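Local coordinates for uncharacterized protein (Pseudomonas syringae pv. tomato, PDB 3K4I), which is of unknown function but belongs to the aldolase/RraA-like family, whose fold packs helices around a central beta sheet, and carries magnesium between subunits, at residues Thr98-Leu109 / Ala122-Tyr133. Numbering follows the deposited sequence.
With MG (magnesium ion), chain H.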
loop_
_atom_site.group_PDB
_atom_site.type_symbol
_atom_site.label_atom_id
_atom_site.label_comp_id
_atom_site.label_asym_id
_atom_site.label_seq_id
_atom_site.Cartn_x
_atom_site.Cartn_y
_atom_site.Cartn_z
ATOM N N THR C 98 -5.172 13.804 -9.993
ATOM C CA THR C 98 -6.101 12.668 -9.846
ATOM C C THR C 98 -7.226 12.730 -10.873
ATOM O O THR C 98 -7.613 13.815 -11.333
ATOM C CB THR C 98 -6.691 12.642 -8.440
ATOM O OG1 THR C 98 -7.333 13.893 -8.179
ATOM C CG2 THR C 98 -5.584 12.423 -7.408
ATOM N N VAL C 99 -7.740 11.563 -11.246
ATOM C CA VAL C 99 -8.787 11.475 -12.253
ATOM C C VAL C 99 -9.969 10.656 -11.721
ATOM O O VAL C 99 -10.717 10.057 -12.500
ATOM C CB VAL C 99 -8.290 10.926 -13.628
ATOM C CG1 VAL C 99 -7.334 11.923 -14.326
ATOM C CG2 VAL C 99 -7.654 9.569 -13.498
ATOM N N TRP C 100 -10.139 10.660 -10.401
ATOM C CA TRP C 100 -11.334 10.025 -9.761
ATOM C C TRP C 100 -11.455 10.597 -8.351
ATOM O O TRP C 100 -10.440 10.796 -7.673
ATOM C CB TRP C 100 -11.169 8.524 -9.664
ATOM C CG TRP C 100 -12.458 7.822 -9.284
ATOM C CD1 TRP C 100 -12.844 7.428 -8.038
ATOM C CD2 TRP C 100 -13.517 7.475 -10.175
ATOM N NE1 TRP C 100 -14.107 6.825 -8.095
ATOM C CE2 TRP C 100 -14.532 6.845 -9.396
ATOM C CE3 TRP C 100 -13.699 7.614 -11.567
ATOM C CZ2 TRP C 100 -15.740 6.384 -9.957
ATOM C CZ3 TRP C 100 -14.898 7.180 -12.133
ATOM C CH2 TRP C 100 -15.906 6.541 -11.317
ATOM N N GLY C 101 -12.675 10.879 -7.908
ATOM C CA GLY C 101 -12.866 11.378 -6.546
ATOM C C GLY C 101 -14.287 11.114 -6.083
ATOM O O GLY C 101 -14.948 10.232 -6.636
ATOM N N ASP C 102 -14.739 11.887 -5.104
ATOM C CA ASP C 102 -16.014 11.605 -4.415
ATOM C C ASP C 102 -17.249 11.687 -5.297
ATOM O O ASP C 102 -18.119 10.793 -5.233
ATOM C CB ASP C 102 -16.185 12.442 -3.130
ATOM C CG ASP C 102 -16.035 13.961 -3.340
ATOM O OD1 ASP C 102 -15.993 14.502 -4.477
ATOM O OD2 ASP C 102 -15.970 14.647 -2.293
ATOM N N ILE C 103 -17.347 12.759 -6.087
ATOM C CA ILE C 103 -18.493 12.952 -6.981
ATOM C C ILE C 103 -18.656 11.750 -7.914
ATOM O O ILE C 103 -19.752 11.146 -7.996
ATOM C CB ILE C 103 -18.385 14.274 -7.752
ATOM C CG1 ILE C 103 -18.572 15.476 -6.807
ATOM C CG2 ILE C 103 -19.415 14.358 -8.860
ATOM C CD1 ILE C 103 -18.237 16.834 -7.475
HETATM N N MSE C 104 -17.557 11.373 -8.560
HETATM C CA MSE C 104 -17.569 10.257 -9.497
HETATM C C MSE C 104 -17.901 8.943 -8.779
HETATM O O MSE C 104 -18.647 8.123 -9.309
HETATM C CB MSE C 104 -16.255 10.193 -10.272
HETATM C CG MSE C 104 -16.076 11.458 -11.070
HETATM SE SE MSE C 104 -14.287 11.716 -11.717
HETATM C CE MSE C 104 -14.531 10.681 -13.274
ATOM N N THR C 105 -17.350 8.764 -7.572
ATOM C CA THR C 105 -17.662 7.585 -6.752
ATOM C C THR C 105 -19.148 7.504 -6.423
ATOM O O THR C 105 -19.748 6.474 -6.617
ATOM C CB THR C 105 -16.911 7.619 -5.426
ATOM O OG1 THR C 105 -15.500 7.638 -5.683
ATOM C CG2 THR C 105 -17.263 6.437 -4.568
ATOM N N HIS C 106 -19.722 8.591 -5.918
ATOM C CA HIS C 106 -21.157 8.611 -5.659
ATOM C C HIS C 106 -21.954 8.378 -6.928
ATOM O O HIS C 106 -22.974 7.684 -6.905
ATOM C CB HIS C 106 -21.601 9.894 -4.941
ATOM C CG HIS C 106 -21.109 9.977 -3.532
ATOM N ND1 HIS C 106 -21.637 9.209 -2.517
ATOM C CD2 HIS C 106 -20.121 10.714 -2.971
ATOM C CE1 HIS C 106 -20.999 9.476 -1.388
ATOM N NE2 HIS C 106 -20.068 10.379 -1.640
ATOM N N PHE C 107 -21.519 8.985 -8.021
ATOM C CA PHE C 107 -22.206 8.761 -9.296
ATOM C C PHE C 107 -22.183 7.277 -9.687
ATOM O O PHE C 107 -23.244 6.696 -10.031
ATOM C CB PHE C 107 -21.606 9.609 -10.415
ATOM C CG PHE C 107 -22.372 9.497 -11.701
ATOM C CD1 PHE C 107 -23.371 10.420 -11.994
ATOM C CD2 PHE C 107 -22.147 8.441 -12.573
ATOM C CE1 PHE C 107 -24.136 10.305 -13.159
ATOM C CE2 PHE C 107 -22.899 8.313 -13.746
ATOM C CZ PHE C 107 -23.863 9.259 -14.057
ATOM N N ALA C 108 -20.993 6.671 -9.630
ATOM C CA ALA C 108 -20.824 5.243 -9.969
ATOM C C ALA C 108 -21.812 4.377 -9.178
ATOM O O ALA C 108 -22.454 3.465 -9.740
ATOM C CB ALA C 108 -19.419 4.805 -9.681
ATOM N N LEU C 109 -21.877 4.630 -7.876
ATOM C CA LEU C 109 -22.755 3.854 -6.985
ATOM C C LEU C 109 -24.229 4.036 -7.285
ATOM O O LEU C 109 -25.058 3.176 -6.942
ATOM C CB LEU C 109 -22.484 4.198 -5.523
ATOM C CG LEU C 109 -21.324 3.481 -4.819
ATOM C CD1 LEU C 109 -21.753 3.266 -3.363
ATOM C CD2 LEU C 109 -20.921 2.148 -5.499
ATOM N N ALA C 122 -5.927 8.484 -7.704
ATOM C CA ALA C 122 -7.270 8.949 -7.328
ATOM C C ALA C 122 -7.246 9.750 -6.036
ATOM O O ALA C 122 -6.323 9.596 -5.235
ATOM C CB ALA C 122 -8.222 7.745 -7.173
ATOM N N ARG C 123 -8.274 10.568 -5.824
ATOM C CA ARG C 123 -8.436 11.305 -4.559
ATOM C C ARG C 123 -9.692 10.861 -3.833
ATOM O O ARG C 123 -10.411 9.993 -4.328
ATOM C CB ARG C 123 -8.437 12.819 -4.793
ATOM C CG ARG C 123 -9.666 13.441 -5.444
ATOM C CD ARG C 123 -9.353 14.909 -5.614
ATOM N NE ARG C 123 -10.489 15.676 -6.112
ATOM C CZ ARG C 123 -10.502 17.002 -6.144
ATOM N NH1 ARG C 123 -9.432 17.680 -5.717
ATOM N NH2 ARG C 123 -11.561 17.637 -6.616
ATOM N N ASP C 124 -9.952 11.465 -2.672
ATOM C CA ASP C 124 -11.140 11.141 -1.885
ATOM C C ASP C 124 -11.192 9.665 -1.524
ATOM O O ASP C 124 -12.249 9.024 -1.539
ATOM C CB ASP C 124 -12.400 11.592 -2.627
ATOM C CG ASP C 124 -12.560 13.096 -2.613
ATOM O OD1 ASP C 124 -12.427 13.707 -1.526
ATOM O OD2 ASP C 124 -12.801 13.678 -3.677
ATOM N N ILE C 125 -10.025 9.146 -1.178
ATOM C CA ILE C 125 -9.841 7.761 -0.812
ATOM C C ILE C 125 -10.739 7.357 0.363
ATOM O O ILE C 125 -11.262 6.249 0.394
ATOM C CB ILE C 125 -8.350 7.479 -0.506
ATOM C CG1 ILE C 125 -7.488 7.759 -1.754
ATOM C CG2 ILE C 125 -8.138 6.045 -0.024
ATOM C CD1 ILE C 125 -7.980 7.124 -3.074
ATOM N N ASP C 126 -10.942 8.270 1.309
ATOM C CA ASP C 126 -11.790 7.966 2.454
ATOM C C ASP C 126 -13.244 7.711 2.067
ATOM O O ASP C 126 -13.881 6.815 2.628
ATOM C CB ASP C 126 -11.640 9.043 3.536
ATOM C CG ASP C 126 -10.275 8.985 4.224
ATOM O OD1 ASP C 126 -9.855 7.892 4.679
ATOM O OD2 ASP C 126 -9.604 10.031 4.293
ATOM N N THR C 127 -13.748 8.494 1.113
ATOM C CA THR C 127 -15.106 8.331 0.567
ATOM C C THR C 127 -15.220 7.005 -0.180
ATOM O O THR C 127 -16.193 6.243 -0.020
ATOM C CB THR C 127 -15.469 9.513 -0.361
ATOM O OG1 THR C 127 -15.563 10.700 0.424
ATOM C CG2 THR C 127 -16.806 9.266 -1.072
ATOM N N VAL C 128 -14.209 6.725 -0.983
ATOM C CA VAL C 128 -14.159 5.497 -1.763
ATOM C C VAL C 128 -14.196 4.274 -0.835
ATOM O O VAL C 128 -14.967 3.315 -1.070
ATOM C CB VAL C 128 -12.907 5.463 -2.648
ATOM C CG1 VAL C 128 -12.829 4.175 -3.383
ATOM C CG2 VAL C 128 -12.944 6.620 -3.670
ATOM N N ILE C 129 -13.392 4.319 0.225
ATOM C CA ILE C 129 -13.399 3.274 1.249
ATOM C C ILE C 129 -14.755 3.195 1.954
ATOM O O ILE C 129 -15.304 2.100 2.119
ATOM C CB ILE C 129 -12.262 3.445 2.305
ATOM C CG1 ILE C 129 -10.887 3.328 1.632
ATOM C CG2 ILE C 129 -12.369 2.380 3.411
ATOM C CD1 ILE C 129 -9.719 3.716 2.558
ATOM N N ASN C 130 -15.287 4.352 2.356
ATOM C CA ASN C 130 -16.556 4.396 3.083
ATOM C C ASN C 130 -17.696 3.824 2.254
ATOM O O ASN C 130 -18.601 3.174 2.799
ATOM C CB ASN C 130 -16.896 5.819 3.521
ATOM C CG ASN C 130 -18.105 5.862 4.425
ATOM O OD1 ASN C 130 -18.134 5.193 5.458
ATOM N ND2 ASN C 130 -19.114 6.634 4.037
ATOM N N CYS C 131 -17.626 4.057 0.945
ATOM C CA CYS C 131 -18.603 3.572 -0.034
ATOM C C CYS C 131 -18.348 2.135 -0.471
ATOM O O CYS C 131 -19.149 1.572 -1.225
ATOM C CB CYS C 131 -18.601 4.456 -1.279
ATOM S SG CYS C 131 -19.363 6.062 -0.983
ATOM N N ASN C 132 -17.215 1.583 -0.050
ATOM C CA ASN C 132 -16.777 0.227 -0.450
ATOM C C ASN C 132 -16.753 0.062 -1.976
ATOM O O ASN C 132 -17.182 -0.970 -2.510
ATOM C CB ASN C 132 -17.673 -0.856 0.178
ATOM C CG ASN C 132 -16.992 -2.248 0.213
ATOM O OD1 ASN C 132 -17.606 -3.271 -0.134
ATOM N ND2 ASN C 132 -15.743 -2.279 0.624
ATOM N N TYR C 133 -16.260 1.085 -2.663
ATOM C CA TYR C 133 -16.257 1.117 -4.125
ATOM C C TYR C 133 -14.957 0.492 -4.653
ATOM O O TYR C 133 -13.871 0.829 -4.182
ATOM C CB TYR C 133 -16.366 2.551 -4.634
ATOM C CG TYR C 133 -16.367 2.621 -6.148
ATOM C CD1 TYR C 133 -17.478 2.162 -6.869
ATOM C CD2 TYR C 133 -15.288 3.167 -6.862
ATOM C CE1 TYR C 133 -17.521 2.201 -8.237
ATOM C CE2 TYR C 133 -15.325 3.222 -8.267
ATOM C CZ TYR C 133 -16.460 2.737 -8.944
ATOM O OH TYR C 133 -16.525 2.779 -10.322
HETATM MG MG MG H . -15.044 16.434 -1.863
HETATM O O HOH W 1 -13.731 16.215 -3.364
HETATM O O HOH W 2 -13.817 15.394 -0.604
HETATM O O HOH W 3 -14.082 18.060 -1.205
HETATM O O HOH W 4 -16.346 16.838 -0.349
#
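Asp-102 and Asp-124 meet with their carboxylates stacked, the two planes only 15° apart, a worked example of how a metal and a helix start can hold like charges together. The backbone N of Asp-102, in the first turn of helix 102-110, donates to OD2 of Asp-124 at 3.0 Å, reaching that oxygen from above its carboxylate plane. A water bound to magnesium donates to the same OD2, and the metal itself takes OD2 of Asp-102 at 2.1 Å, with Glu-200 of the second subunit completing its site. The cation and these donors probably offset the repulsion between the two acids. In the loops leading into the two helices, Arg-123 N gives a nearly straight bond (170°) to Trp-100 O, fixing the two loops side by side.

Farther in, the contact turns aromatic. With CG anti to the backbone N (chi1 -168°), the Trp-100 indole swings toward Tyr-133. The two ring planes are nearly parallel but slid aside, so that they touch mainly where CZ2 of Trp-100 comes 3.6 Å from CE2 of Tyr-133. Methyl CG2 of Val-128 sits at the indole edge, and CB of Ala-108 packs 3.5 Å from CE1 of Tyr-133. Thr-105 OG1 gives its proton to Gly-101 O and accepts a weak bond from Trp-100 NE1, linking the indole to the helix start. The His-106 ring, on which Ile-204 of the second subunit packs, obliquely meets both CG2 of Thr-127, through NE2, and SG of Cys-131.

The helical segments 102-109 and 125-130 run almost parallel, 18° apart with axes 9.4 Å from each other. Beneath them, Trp-100 reaches strand 115-119, whose Thr-116 bonds the Tyr-133 hydroxyl, while Val-128 rests on strand 135-137.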